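Diphosphomevalonate decarboxylase, putative (Trypanosoma brucei, PDB 2HKE) probably catalyses the ATP-dependent decarboxylation of (R)-5-diphosphomevalonate to isopentenyl diphosphate, a precursor of isoprenoids and sterols. Local coordinates at residues Met186-Lys191 with Lys354-Leu359; Tyr270-Leu275 with Glu316-Pro321; Ser48-Glu53 with Cys120-Ala125. The protein carries 1 engineered substitution. All coordinates share one frame; numbering follows the deposited sequence.

Overall arrangement
Contacts 1 and 2 belong to the C-terminal, GHMP-type half of the chain and touch each other, their centres about 9 Å apart; contact 3 lies in the N-terminal half, its centre about 28 Å from that of contact 1. The first two are joined by a probable hydrogen bond between F356 N and T320 OG1 and by the rings of F318 and F356, whose planes differ by about 20°. All three are mainly buried, though contact 1 ends in charged groups and contact 2 borders an exposed arginine. Chemistry follows place: strand pairing by backbone hydrogen bonds in contact 1, aromatic and sulfur packing in contact 2, and small side chains between helix and sheet in contact 3.

Contact 1. Residues Met186-Lys191 with Lys354-Leu359; sequences MCAVLK and KPFEML
The phenyl ring of F356 turns one face to A188, whose methyl CB stands 3.6 Å from the ring centroid and 6° off its normal. Alanine suits this CH-pi contact because a single methyl can sit over the ring centre without reaching past it. Traced outward, F356 CB lies 3.5 Å from V189 O; CG sits anti to the carbonyl carbon (chi1 -56°); CD1 meets L190 CD2 at the ring edge at 3.7 Å; and CZ, at the tip, is marginally the ring carbon nearest A188 CB. Strands 183-189 and 358-363 are antiparallel neighbours in the five-stranded mixed sheet of the GHMP-type C-terminal domain. V189 bonds to the partner through both its own N-H and its own C=O: N donates to M358 O at 3.0 Å, nearly along the C=O axis, while O accepts from E357 N at 2.8 Å. A188 and L359 share the face packed by helix 307-317. On the opposite face V189 CG2 touches M358 CG at 3.5 Å, the two chains side by side, and these residues pack on A110 and P107. At the exposed end, K191 crosses E357 with CE 3.3 Å from OE2, and the ammonium stays beyond salt-bridge distance.

Contact 2. Residues Tyr270-Leu275 with Glu316-Pro321; sequences YAMIRL and EHFPTP. With SO4 (sulfate ion), chain D.
L275 carries the tight part of this contact: its CD1 lies over H317, while CD2 touches both H317 and the edge of F318. With CG anti to the backbone N (chi1 -176°), CD1 is set over the centre of the H317 imidazole, 3.6 Å from the centroid and 6° off the normal, a CH-pi contact. The other branch, CD2, lies 3.7 Å from H317 CB and also comes in at the edge of F318, in the plane of its ring, 4.0 Å from CE1. A branched leucine is well suited to filling the angle between two rings. M272 bends at chi2, which brings SD within 3.5 Å of F318 CE1; this Met-aromatic contact is oblique, 40° off the ring normal. A271 is looser, its methyl CB 4.2 Å from CZ at the tip of the phenyl ring.

Burial of the histidine is paid for by hydrogen bonds at both nitrogens: ND1 with M313 O and NE2 with L348 N, a pattern consistent with a neutral ring protonated on ND1. Beyond F318 the chain runs on extended, and T320 OG1 donates to F318 O at 2.7 Å.

The outer side of helix 267-283 is of another kind. R274 is exposed, bends at chi3 and holds a sulfate, probably from the crystallisation liquor. Its NE donates to two oxygens, the nearer being O4 at 3.0 Å, while NH2 reaches O3 at 3.1 Å; D350 N is a further donor to the ion.

Helix 267-283 thus lies against helix 307-317, with M272 and L275 both packing on L314 and L275 also on M313. I273 touches F292 and A271 meets H351, each in a neighbouring loop.

Contact 3. Residues Ser48-Glu53 with Cys120-Ala125; sequences SKTSVE and CAMSAA
A chi1 of -64° turns T50 so that OG1 lies beside its own backbone N and CG2 anti to it, while V52, at -55°, places CG2 in the crowded position between backbone N and carbonyl carbon and CG1 anti to the carbonyl carbon. Strand alternation turns both residues to helix 114-130, and these torsions choose which branch meets it. The helix packs on the sheet of the ribosomal S5-like N-terminal domain, and its first turn overlaps the end of a sequence resembling the glycine-rich motif of GHMP enzymes. Strand 48-53 and helix 120-125 run roughly the same way, their axes 7.2 Å apart at the closest and crossing at -29°.

So close an approach goes with small residues on the helix. A121 and A125, one turn apart, both point at the strand, and S48, T50 and V52 meet them while K49 and S51 point away. A121 CB sits 4.0 Å from T50 OG1 and about as far from S48 O. The threonine hydroxyl lies 3.6 Å from M122 N without bonding to it; its hydrogen bond is with S102 OG on strand 97-104, as that of S48 OG is with S117 OG. Threonine and serine suit a buried strand here because their hydroxyls find such partners, and the methyl of T50 adds an apolar surface, CG2 lying 4.1 Å from A125 CB. A121 also packs on A10, and A125 on V8, of strand 5-15. V52 meets A125 with both branches: CG1 touches A125 CB at 3.8 Å, and CG2 lies 3.4 Å from A125 O.

Contact 1. Residues Met186-Lys191 with Lys354-Leu359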
ATOM      1  N   MET A 186       8.846   2.864   7.358  1.00 20.85           N
ATOM      2  CA  MET A 186       8.511   1.955   8.452  1.00 19.32           C
ATOM      3  C   MET A 186       7.031   1.877   8.607  1.00 18.87           C
ATOM      4  O   MET A 186       6.302   2.702   8.084  1.00 17.15           O
ATOM      5  CB  MET A 186       9.212   2.362   9.735  1.00 20.04           C
ATOM      6  CG  MET A 186      10.745   2.338   9.694  1.00 21.09           C
ATOM      7  SD  MET A 186      11.489   2.728  11.292  1.00 24.25           S
ATOM      8  CE  MET A 186      11.255   4.501  11.474  1.00 23.42           C
ATOM      9  N   CYS A 187       6.560   0.828   9.259  1.00 18.27           N
ATOM     10  CA  CYS A 187       5.160   0.755   9.650  1.00 19.20           C
ATOM     11  C   CYS A 187       5.123   0.342  11.140  1.00 18.99           C
ATOM     12  O   CYS A 187       5.560  -0.744  11.496  1.00 18.56           O
ATOM     13  CB  CYS A 187       4.417  -0.206   8.803  1.00 20.23           C
ATOM     14  SG  CYS A 187       2.650  -0.205   9.183  1.00 23.61           S
ATOM     15  N   ALA A 188       4.633   1.245  11.972  1.00 20.23           N
ATOM     16  CA  ALA A 188       4.341   0.964  13.367  1.00 19.77           C
ATOM     17  C   ALA A 188       2.894   0.457  13.440  1.00 20.20           C
ATOM     18  O   ALA A 188       1.914   1.222  13.265  1.00 19.93           O
ATOM     19  CB  ALA A 188       4.568   2.204  14.229  1.00 20.80           C
ATOM     20  N   VAL A 189       2.772  -0.858  13.553  1.00 19.79           N
ATOM     21  CA  VAL A 189       1.500  -1.502  13.630  1.00 20.70           C
ATOM     22  C   VAL A 189       0.839  -1.300  14.980  1.00 20.21           C
ATOM     23  O   VAL A 189       1.425  -1.596  16.014  1.00 19.92           O
ATOM     24  CB  VAL A 189       1.612  -2.989  13.220  1.00 20.20           C
ATOM     25  CG1 VAL A 189       0.286  -3.666  13.248  1.00 24.09           C
ATOM     26  CG2 VAL A 189       2.254  -3.041  11.834  1.00 22.91           C
ATOM     27  N   LEU A 190      -0.393  -0.789  14.924  1.00 20.93           N
ATOM     28  CA  LEU A 190      -1.205  -0.481  16.079  1.00 22.68           C
ATOM     29  C   LEU A 190      -2.505  -1.286  16.077  1.00 24.07           C
ATOM     30  O   LEU A 190      -2.981  -1.723  15.026  1.00 24.41           O
ATOM     31  CB  LEU A 190      -1.481   1.020  16.150  1.00 21.83           C
ATOM     32  CG  LEU A 190      -0.250   1.930  16.205  1.00 22.14           C
ATOM     33  CD1 LEU A 190      -0.571   3.395  15.876  1.00 18.88           C
ATOM     34  CD2 LEU A 190       0.433   1.769  17.566  1.00 24.71           C
ATOM     35  N   LYS A 191      -3.111  -1.450  17.255  1.00 25.70           N
ATOM     36  CA  LYS A 191      -4.378  -2.163  17.319  1.00 27.68           C
ATOM     37  C   LYS A 191      -5.410  -1.319  16.604  1.00 27.26           C
ATOM     38  O   LYS A 191      -5.396  -0.103  16.697  1.00 29.58           O
ATOM     39  CB  LYS A 191      -4.762  -2.509  18.750  1.00 28.56           C
ATOM     40  CG  LYS A 191      -3.941  -3.648  19.326  1.00 31.30           C
ATOM     41  CD  LYS A 191      -4.302  -3.978  20.786  1.00 31.49           C
ATOM     42  CE  LYS A 191      -3.123  -4.630  21.561  1.00 33.92           C
ATOM     43  NZ  LYS A 191      -3.421  -4.685  23.051  1.00 38.60           N
ATOM     44  N   LYS A 354       3.006   1.602  25.654  1.00 27.33           N
ATOM     45  CA  LYS A 354       2.635   0.264  25.220  1.00 26.68           C
ATOM     46  C   LYS A 354       3.459  -0.090  23.994  1.00 25.11           C
ATOM     47  O   LYS A 354       3.943   0.788  23.296  1.00 23.55           O
ATOM     48  CB  LYS A 354       1.149   0.181  24.905  1.00 27.16           C
ATOM     49  CG  LYS A 354       0.752   1.073  23.697  1.00 28.16           C
ATOM     50  CD  LYS A 354      -0.712   1.166  23.488  1.00 30.59           C
ATOM     51  CE  LYS A 354      -1.380   2.125  24.451  1.00 32.47           C
ATOM     52  NZ  LYS A 354      -2.835   2.009  24.153  1.00 33.75           N
ATOM     53  N   PRO A 355       3.636  -1.380  23.734  1.00 24.30           N
ATOM     54  CA  PRO A 355       4.377  -1.752  22.535  1.00 23.91           C
ATOM     55  C   PRO A 355       3.542  -1.552  21.269  1.00 23.50           C
ATOM     56  O   PRO A 355       2.303  -1.626  21.296  1.00 23.01           O
ATOM     57  CB  PRO A 355       4.618  -3.253  22.723  1.00 23.89           C
ATOM     58  CG  PRO A 355       3.522  -3.695  23.616  1.00 24.69           C
ATOM     59  CD  PRO A 355       3.187  -2.548  24.506  1.00 25.25           C
ATOM     60  N   PHE A 356       4.216  -1.303  20.148  1.00 23.00           N
ATOM     61  CA  PHE A 356       3.589  -1.572  18.848  1.00 22.56           C
ATOM     62  C   PHE A 356       3.298  -3.059  18.741  1.00 23.12           C
ATOM     63  O   PHE A 356       3.959  -3.905  19.398  1.00 25.30           O
ATOM     64  CB  PHE A 356       4.503  -1.169  17.685  1.00 21.68           C
ATOM     65  CG  PHE A 356       4.946   0.271  17.708  1.00 20.94           C
ATOM     66  CD1 PHE A 356       4.042   1.307  17.948  1.00 21.59           C
ATOM     67  CD2 PHE A 356       6.268   0.598  17.397  1.00 21.29           C
ATOM     68  CE1 PHE A 356       4.450   2.629  17.953  1.00 22.16           C
ATOM     69  CE2 PHE A 356       6.682   1.974  17.426  1.00 23.01           C
ATOM     70  CZ  PHE A 356       5.755   2.954  17.667  1.00 22.79           C
ATOM     71  N   GLU A 357       2.358  -3.407  17.875  1.00 23.34           N
ATOM     72  CA  GLU A 357       2.123  -4.809  17.573  1.00 23.52           C
ATOM     73  C   GLU A 357       3.358  -5.342  16.837  1.00 23.59           C
ATOM     74  O   GLU A 357       3.753  -6.479  17.012  1.00 24.13           O
ATOM     75  CB  GLU A 357       0.878  -4.977  16.744  1.00 24.25           C
ATOM     76  CG  GLU A 357      -0.371  -4.466  17.375  1.00 26.53           C
ATOM     77  CD  GLU A 357      -0.604  -5.122  18.739  1.00 34.25           C
ATOM     78  OE1 GLU A 357      -0.927  -6.339  18.749  1.00 37.74           O
ATOM     79  OE2 GLU A 357      -0.404  -4.433  19.768  1.00 38.57           O
ATOM     80  N   MET A 358       3.966  -4.493  16.014  1.00 22.44           N
ATOM     81  CA  MET A 358       5.203  -4.822  15.341  1.00 24.18           C
ATOM     82  C   MET A 358       5.705  -3.552  14.716  1.00 21.92           C
ATOM     83  O   MET A 358       4.960  -2.590  14.584  1.00 21.12           O
ATOM     84  CB  MET A 358       5.003  -5.872  14.244  1.00 24.82           C
ATOM     85  CG  MET A 358       4.713  -5.336  12.880  1.00 30.64           C
ATOM     86  SD  MET A 358       4.691  -6.686  11.668  1.00 36.41           S
ATOM     87  CE  MET A 358       3.253  -7.356  12.369  1.00 27.54           C
ATOM     88  N   LEU A 359       6.968  -3.561  14.357  1.00 21.48           N
ATOM     89  CA  LEU A 359       7.592  -2.446  13.642  1.00 20.97           C
ATOM     90  C   LEU A 359       8.331  -2.970  12.433  1.00 21.70           C
ATOM     91  O   LEU A 359       9.314  -3.703  12.583  1.00 20.64           O
ATOM     92  CB  LEU A 359       8.578  -1.705  14.535  1.00 20.03           C
ATOM     93  CG  LEU A 359       9.282  -0.503  13.915  1.00 20.63           C
ATOM     94  CD1 LEU A 359       8.270   0.585  13.555  1.00 19.66           C
ATOM     95  CD2 LEU A 359      10.337   0.052  14.857  1.00 21.35           C
TER

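Contact 2. Residues Tyr270-Leu275 with Glu316-Pro321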
ATOM      1  N   TYR A 270      -3.281   8.904  17.028  1.00 20.76           N
ATOM      2  CA  TYR A 270      -3.169  10.326  17.296  1.00 21.14           C
ATOM      3  C   TYR A 270      -1.967  10.654  18.149  1.00 20.27           C
ATOM      4  O   TYR A 270      -1.307  11.686  17.928  1.00 19.45           O
ATOM      5  CB  TYR A 270      -4.452  10.908  17.939  1.00 24.39           C
ATOM      6  CG  TYR A 270      -5.699  10.755  17.110  1.00 27.37           C
ATOM      7  CD1 TYR A 270      -5.748  11.218  15.801  1.00 30.06           C
ATOM      8  CD2 TYR A 270      -6.835  10.133  17.630  1.00 29.08           C
ATOM      9  CE1 TYR A 270      -6.895  11.076  15.027  1.00 32.00           C
ATOM     10  CE2 TYR A 270      -7.997   9.980  16.850  1.00 30.97           C
ATOM     11  CZ  TYR A 270      -8.024  10.469  15.575  1.00 31.09           C
ATOM     12  OH  TYR A 270      -9.166  10.324  14.821  1.00 34.32           O
ATOM     13  N   ALA A 271      -1.630   9.764  19.082  1.00 19.57           N
ATOM     14  CA  ALA A 271      -0.427   9.993  19.863  1.00 19.47           C
ATOM     15  C   ALA A 271       0.830   9.915  18.963  1.00 19.63           C
ATOM     16  O   ALA A 271       1.783  10.642  19.172  1.00 18.12           O
ATOM     17  CB  ALA A 271      -0.332   8.961  20.948  1.00 19.83           C
ATOM     18  N   MET A 272       0.817   9.007  17.992  1.00 19.17           N
ATOM     19  CA  MET A 272       1.929   8.907  17.032  1.00 18.71           C
ATOM     20  C   MET A 272       2.068  10.178  16.238  1.00 19.05           C
ATOM     21  O   MET A 272       3.187  10.640  16.001  1.00 19.12           O
ATOM     22  CB  MET A 272       1.791   7.661  16.135  1.00 18.91           C
ATOM     23  CG  MET A 272       2.293   6.385  16.794  1.00 21.68           C
ATOM     24  SD  MET A 272       4.043   6.298  17.154  1.00 22.46           S
ATOM     25  CE  MET A 272       4.747   6.173  15.466  1.00 26.52           C
ATOM     26  N   ILE A 273       0.949  10.791  15.859  1.00 18.54           N
ATOM     27  CA  ILE A 273       1.002  12.034  15.131  1.00 18.85           C
ATOM     28  C   ILE A 273       1.652  13.089  16.037  1.00 19.22           C
ATOM     29  O   ILE A 273       2.560  13.769  15.623  1.00 19.56           O
ATOM     30  CB  ILE A 273      -0.386  12.477  14.692  1.00 17.96           C
ATOM     31  CG1 ILE A 273      -0.934  11.556  13.599  1.00 19.34           C
ATOM     32  CG2 ILE A 273      -0.376  13.960  14.310  1.00 19.06           C
ATOM     33  CD1 ILE A 273      -2.374  11.825  13.267  1.00 19.41           C
ATOM     34  N   ARG A 274       1.168  13.209  17.279  1.00 20.03           N
ATOM     35  CA  ARG A 274       1.733  14.171  18.208  1.00 20.00           C
ATOM     36  C   ARG A 274       3.219  13.954  18.435  1.00 19.43           C
ATOM     37  O   ARG A 274       3.974  14.946  18.515  1.00 19.69           O
ATOM     38  CB  ARG A 274       0.997  14.137  19.557  1.00 21.06           C
ATOM     39  CG  ARG A 274      -0.427  14.531  19.423  1.00 23.07           C
ATOM     40  CD  ARG A 274      -1.022  15.066  20.734  1.00 20.40           C
ATOM     41  NE  ARG A 274      -0.715  14.216  21.875  1.00 23.02           N
ATOM     42  CZ  ARG A 274      -1.364  13.104  22.180  1.00 23.51           C
ATOM     43  NH1 ARG A 274      -2.370  12.699  21.435  1.00 24.51           N
ATOM     44  NH2 ARG A 274      -1.012  12.410  23.257  1.00 25.69           N
ATOM     45  N   LEU A 275       3.629  12.686  18.537  1.00 19.44           N
ATOM     46  CA  LEU A 275       5.033  12.329  18.785  1.00 18.96           C
ATOM     47  C   LEU A 275       5.941  12.725  17.616  1.00 18.34           C
ATOM     48  O   LEU A 275       7.029  13.332  17.800  1.00 17.85           O
ATOM     49  CB  LEU A 275       5.130  10.832  19.043  1.00 19.23           C
ATOM     50  CG  LEU A 275       6.490  10.277  19.422  1.00 17.78           C
ATOM     51  CD1 LEU A 275       7.209  11.105  20.515  1.00 21.40           C
ATOM     52  CD2 LEU A 275       6.326   8.840  19.842  1.00 18.75           C
ATOM     53  N   GLU A 316      11.103   4.893  23.396  1.00 21.62           N
ATOM     54  CA  GLU A 316      10.926   5.551  24.666  1.00 23.37           C
ATOM     55  C   GLU A 316       9.451   5.739  24.996  1.00 23.62           C
ATOM     56  O   GLU A 316       9.084   5.805  26.137  1.00 25.97           O
ATOM     57  CB  GLU A 316      11.668   6.855  24.635  1.00 24.70           C
ATOM     58  CG  GLU A 316      13.111   6.592  24.626  1.00 27.75           C
ATOM     59  CD  GLU A 316      13.665   6.135  25.980  1.00 35.78           C
ATOM     60  OE1 GLU A 316      13.081   6.493  27.038  1.00 35.38           O
ATOM     61  OE2 GLU A 316      14.703   5.446  25.950  1.00 37.54           O
ATOM     62  N   HIS A 317       8.617   5.839  23.970  1.00 21.98           N
ATOM     63  CA  HIS A 317       7.202   6.153  24.143  1.00 21.62           C
ATOM     64  C   HIS A 317       6.341   4.941  23.898  1.00 20.98           C
ATOM     65  O   HIS A 317       5.245   4.795  24.478  1.00 21.58           O
ATOM     66  CB  HIS A 317       6.827   7.280  23.160  1.00 21.09           C
ATOM     67  CG  HIS A 317       7.582   8.550  23.395  1.00 19.74           C
ATOM     68  ND1 HIS A 317       8.843   8.773  22.908  1.00 20.10           N
ATOM     69  CD2 HIS A 317       7.251   9.658  24.080  1.00 21.73           C
ATOM     70  CE1 HIS A 317       9.260   9.966  23.278  1.00 22.93           C
ATOM     71  NE2 HIS A 317       8.313  10.517  24.007  1.00 22.63           N
ATOM     72  N   PHE A 318       6.776   4.099  22.979  1.00 20.86           N
ATOM     73  CA  PHE A 318       6.076   2.838  22.655  1.00 20.42           C
ATOM     74  C   PHE A 318       7.066   1.674  22.731  1.00 20.99           C
ATOM     75  O   PHE A 318       7.451   1.116  21.717  1.00 20.68           O
ATOM     76  CB  PHE A 318       5.471   2.909  21.259  1.00 21.31           C
ATOM     77  CG  PHE A 318       4.359   3.896  21.116  1.00 20.59           C
ATOM     78  CD1 PHE A 318       4.611   5.194  20.729  1.00 22.32           C
ATOM     79  CD2 PHE A 318       3.053   3.515  21.375  1.00 24.37           C
ATOM     80  CE1 PHE A 318       3.555   6.113  20.613  1.00 23.96           C
ATOM     81  CE2 PHE A 318       1.998   4.410  21.238  1.00 25.40           C
ATOM     82  CZ  PHE A 318       2.262   5.711  20.851  1.00 23.09           C
ATOM     83  N   PRO A 319       7.495   1.289  23.956  1.00 21.65           N
ATOM     84  CA  PRO A 319       8.556   0.307  24.103  1.00 22.41           C
ATOM     85  C   PRO A 319       8.118  -1.006  23.549  1.00 22.70           C
ATOM     86  O   PRO A 319       7.117  -1.585  23.999  1.00 23.49           O
ATOM     87  CB  PRO A 319       8.770   0.238  25.625  1.00 23.21           C
ATOM     88  CG  PRO A 319       8.108   1.467  26.143  1.00 23.75           C
ATOM     89  CD  PRO A 319       7.011   1.780  25.259  1.00 21.57           C
ATOM     90  N   THR A 320       8.865  -1.472  22.561  1.00 23.25           N
ATOM     91  CA  THR A 320       8.512  -2.633  21.789  1.00 23.40           C
ATOM     92  C   THR A 320       9.708  -3.600  21.748  1.00 23.94           C
ATOM     93  O   THR A 320      10.814  -3.216  21.359  1.00 23.06           O
ATOM     94  CB  THR A 320       8.158  -2.251  20.351  1.00 23.37           C
ATOM     95  OG1 THR A 320       7.129  -1.234  20.363  1.00 22.38           O
ATOM     96  CG2 THR A 320       7.728  -3.515  19.531  1.00 22.02           C
ATOM     97  N   PRO A 321       9.472  -4.860  22.097  1.00 25.32           N
ATOM     98  CA  PRO A 321      10.601  -5.811  22.084  1.00 26.07           C
ATOM     99  C   PRO A 321      11.165  -6.042  20.670  1.00 26.72           C
ATOM    100  O   PRO A 321      10.409  -6.009  19.683  1.00 25.56           O
ATOM    101  CB  PRO A 321      10.013  -7.096  22.674  1.00 26.77           C
ATOM    102  CG  PRO A 321       8.548  -6.923  22.742  1.00 27.41           C
ATOM    103  CD  PRO A 321       8.199  -5.467  22.504  1.00 26.17           C
TER
HETATM  104  S   SO4 D 382       0.901  15.983  24.589  1.00 37.23           S
HETATM  105  O1  SO4 D 382      -0.244  16.688  25.150  1.00 38.30           O
HETATM  106  O2  SO4 D 382       2.097  16.378  25.301  1.00 34.71           O
HETATM  107  O3  SO4 D 382       0.654  14.544  24.723  1.00 31.05           O
HETATM  108  O4  SO4 D 382       0.980  16.341  23.179  1.00 40.22           O

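Contact 3. Residues Ser48-Glu53 with Cys120-Ala125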
ATOM      1  N   SER A  48       2.705 -10.951  -0.843  1.00 23.59           N
ATOM      2  CA  SER A  48       1.709 -11.892  -1.325  1.00 23.88           C
ATOM      3  C   SER A  48       2.316 -12.720  -2.436  1.00 23.90           C
ATOM      4  O   SER A  48       3.190 -12.270  -3.165  1.00 23.54           O
ATOM      5  CB  SER A  48       0.430 -11.254  -1.842  1.00 24.60           C
ATOM      6  OG  SER A  48      -0.100 -10.385  -0.879  1.00 26.29           O
ATOM      7  N   LYS A  49       1.807 -13.930  -2.557  1.00 24.46           N
ATOM      8  CA  LYS A  49       2.283 -14.866  -3.537  1.00 25.11           C
ATOM      9  C   LYS A  49       1.062 -15.507  -4.172  1.00 25.23           C
ATOM     10  O   LYS A  49       0.120 -15.884  -3.464  1.00 24.18           O
ATOM     11  CB  LYS A  49       3.142 -15.894  -2.835  1.00 26.20           C
ATOM     12  CG  LYS A  49       3.640 -17.029  -3.717  1.00 27.47           C
ATOM     13  CD  LYS A  49       4.832 -17.686  -2.967  1.00 29.05           C
ATOM     14  CE  LYS A  49       5.203 -18.995  -3.482  1.00 32.34           C
ATOM     15  NZ  LYS A  49       6.207 -19.630  -2.531  1.00 31.90           N
ATOM     16  N   THR A  50       1.079 -15.585  -5.514  1.00 24.63           N
ATOM     17  CA  THR A  50       0.055 -16.305  -6.295  1.00 24.63           C
ATOM     18  C   THR A  50       0.698 -17.241  -7.306  1.00 24.16           C
ATOM     19  O   THR A  50       1.648 -16.871  -7.981  1.00 23.70           O
ATOM     20  CB  THR A  50      -0.868 -15.350  -7.089  1.00 25.18           C
ATOM     21  OG1 THR A  50      -1.608 -14.534  -6.195  1.00 28.71           O
ATOM     22  CG2 THR A  50      -1.840 -16.075  -8.018  1.00 24.97           C
ATOM     23  N   SER A  51       0.107 -18.415  -7.414  1.00 24.29           N
ATOM     24  CA  SER A  51       0.431 -19.403  -8.429  1.00 25.60           C
ATOM     25  C   SER A  51      -0.815 -19.623  -9.262  1.00 25.20           C
ATOM     26  O   SER A  51      -1.928 -19.721  -8.740  1.00 25.32           O
ATOM     27  CB  SER A  51       0.894 -20.727  -7.788  1.00 25.52           C
ATOM     28  OG  SER A  51       2.228 -20.612  -7.283  1.00 26.23           O
ATOM     29  N   VAL A  52      -0.650 -19.683 -10.571  1.00 26.62           N
ATOM     30  CA  VAL A  52      -1.767 -20.007 -11.426  1.00 28.14           C
ATOM     31  C   VAL A  52      -1.386 -21.177 -12.335  1.00 30.25           C
ATOM     32  O   VAL A  52      -0.220 -21.288 -12.741  1.00 29.40           O
ATOM     33  CB  VAL A  52      -2.252 -18.777 -12.256  1.00 27.55           C
ATOM     34  CG1 VAL A  52      -2.591 -17.589 -11.323  1.00 25.15           C
ATOM     35  CG2 VAL A  52      -1.206 -18.357 -13.305  1.00 26.11           C
ATOM     36  N   GLU A  53      -2.377 -22.006 -12.658  1.00 32.99           N
ATOM     37  CA  GLU A  53      -2.189 -23.102 -13.621  1.00 35.51           C
ATOM     38  C   GLU A  53      -3.324 -23.136 -14.626  1.00 36.48           C
ATOM     39  O   GLU A  53      -4.475 -23.175 -14.235  1.00 36.08           O
ATOM     40  CB  GLU A  53      -2.104 -24.433 -12.881  1.00 35.90           C
ATOM     41  CG  GLU A  53      -1.454 -25.553 -13.723  1.00 37.00           C
ATOM     42  CD  GLU A  53      -1.685 -26.965 -13.153  1.00 39.57           C
ATOM     43  OE1 GLU A  53      -2.098 -27.145 -11.975  1.00 44.59           O
ATOM     44  OE2 GLU A  53      -1.469 -27.917 -13.926  1.00 48.76           O
ATOM     45  N   CYS A 120      -2.255  -7.573  -7.175  1.00 19.08           N
ATOM     46  CA  CYS A 120      -1.122  -7.323  -8.086  1.00 19.51           C
ATOM     47  C   CYS A 120      -0.425  -8.644  -8.442  1.00 19.87           C
ATOM     48  O   CYS A 120      -0.160  -8.917  -9.607  1.00 19.84           O
ATOM     49  CB  CYS A 120      -0.165  -6.368  -7.478  1.00 19.45           C
ATOM     50  SG  CYS A 120       1.109  -5.821  -8.615  1.00 23.59           S
ATOM     51  N   ALA A 121      -0.124  -9.466  -7.446  1.00 19.36           N
ATOM     52  CA  ALA A 121       0.536 -10.750  -7.728  1.00 20.06           C
ATOM     53  C   ALA A 121      -0.345 -11.618  -8.635  1.00 20.87           C
ATOM     54  O   ALA A 121       0.153 -12.275  -9.564  1.00 20.93           O
ATOM     55  CB  ALA A 121       0.870 -11.452  -6.415  1.00 21.06           C
ATOM     56  N   MET A 122      -1.650 -11.638  -8.380  1.00 20.54           N
ATOM     57  CA  MET A 122      -2.567 -12.426  -9.208  1.00 22.33           C
ATOM     58  C   MET A 122      -2.649 -11.901 -10.643  1.00 21.40           C
ATOM     59  O   MET A 122      -2.672 -12.669 -11.611  1.00 21.08           O
ATOM     60  CB  MET A 122      -3.948 -12.431  -8.569  1.00 21.17           C
ATOM     61  CG  MET A 122      -4.905 -13.342  -9.231  1.00 24.70           C
ATOM     62  SD  MET A 122      -6.547 -13.233  -8.537  1.00 30.46           S
ATOM     63  CE  MET A 122      -6.236 -13.427  -6.781  1.00 31.03           C
ATOM     64  N   SER A 123      -2.764 -10.586 -10.773  1.00 21.35           N
ATOM     65  CA  SER A 123      -2.725  -9.931 -12.109  1.00 21.23           C
ATOM     66  C   SER A 123      -1.498 -10.362 -12.921  1.00 21.36           C
ATOM     67  O   SER A 123      -1.616 -10.817 -14.070  1.00 20.90           O
ATOM     68  CB  SER A 123      -2.685  -8.385 -11.990  1.00 21.21           C
ATOM     69  OG  SER A 123      -2.400  -7.832 -13.268  1.00 20.55           O
ATOM     70  N   ALA A 124      -0.324 -10.241 -12.321  1.00 19.92           N
ATOM     71  CA  ALA A 124       0.920 -10.555 -13.033  1.00 21.27           C
ATOM     72  C   ALA A 124       1.016 -12.043 -13.403  1.00 20.76           C
ATOM     73  O   ALA A 124       1.418 -12.363 -14.502  1.00 22.65           O
ATOM     74  CB  ALA A 124       2.158 -10.142 -12.221  1.00 20.50           C
ATOM     75  N   ALA A 125       0.600 -12.930 -12.492  1.00 20.40           N
ATOM     76  CA  ALA A 125       0.623 -14.380 -12.744  1.00 20.59           C
ATOM     77  C   ALA A 125      -0.347 -14.739 -13.861  1.00 21.23           C
ATOM     78  O   ALA A 125      -0.012 -15.528 -14.736  1.00 22.16           O
ATOM     79  CB  ALA A 125       0.289 -15.172 -11.439  1.00 20.53           C
TER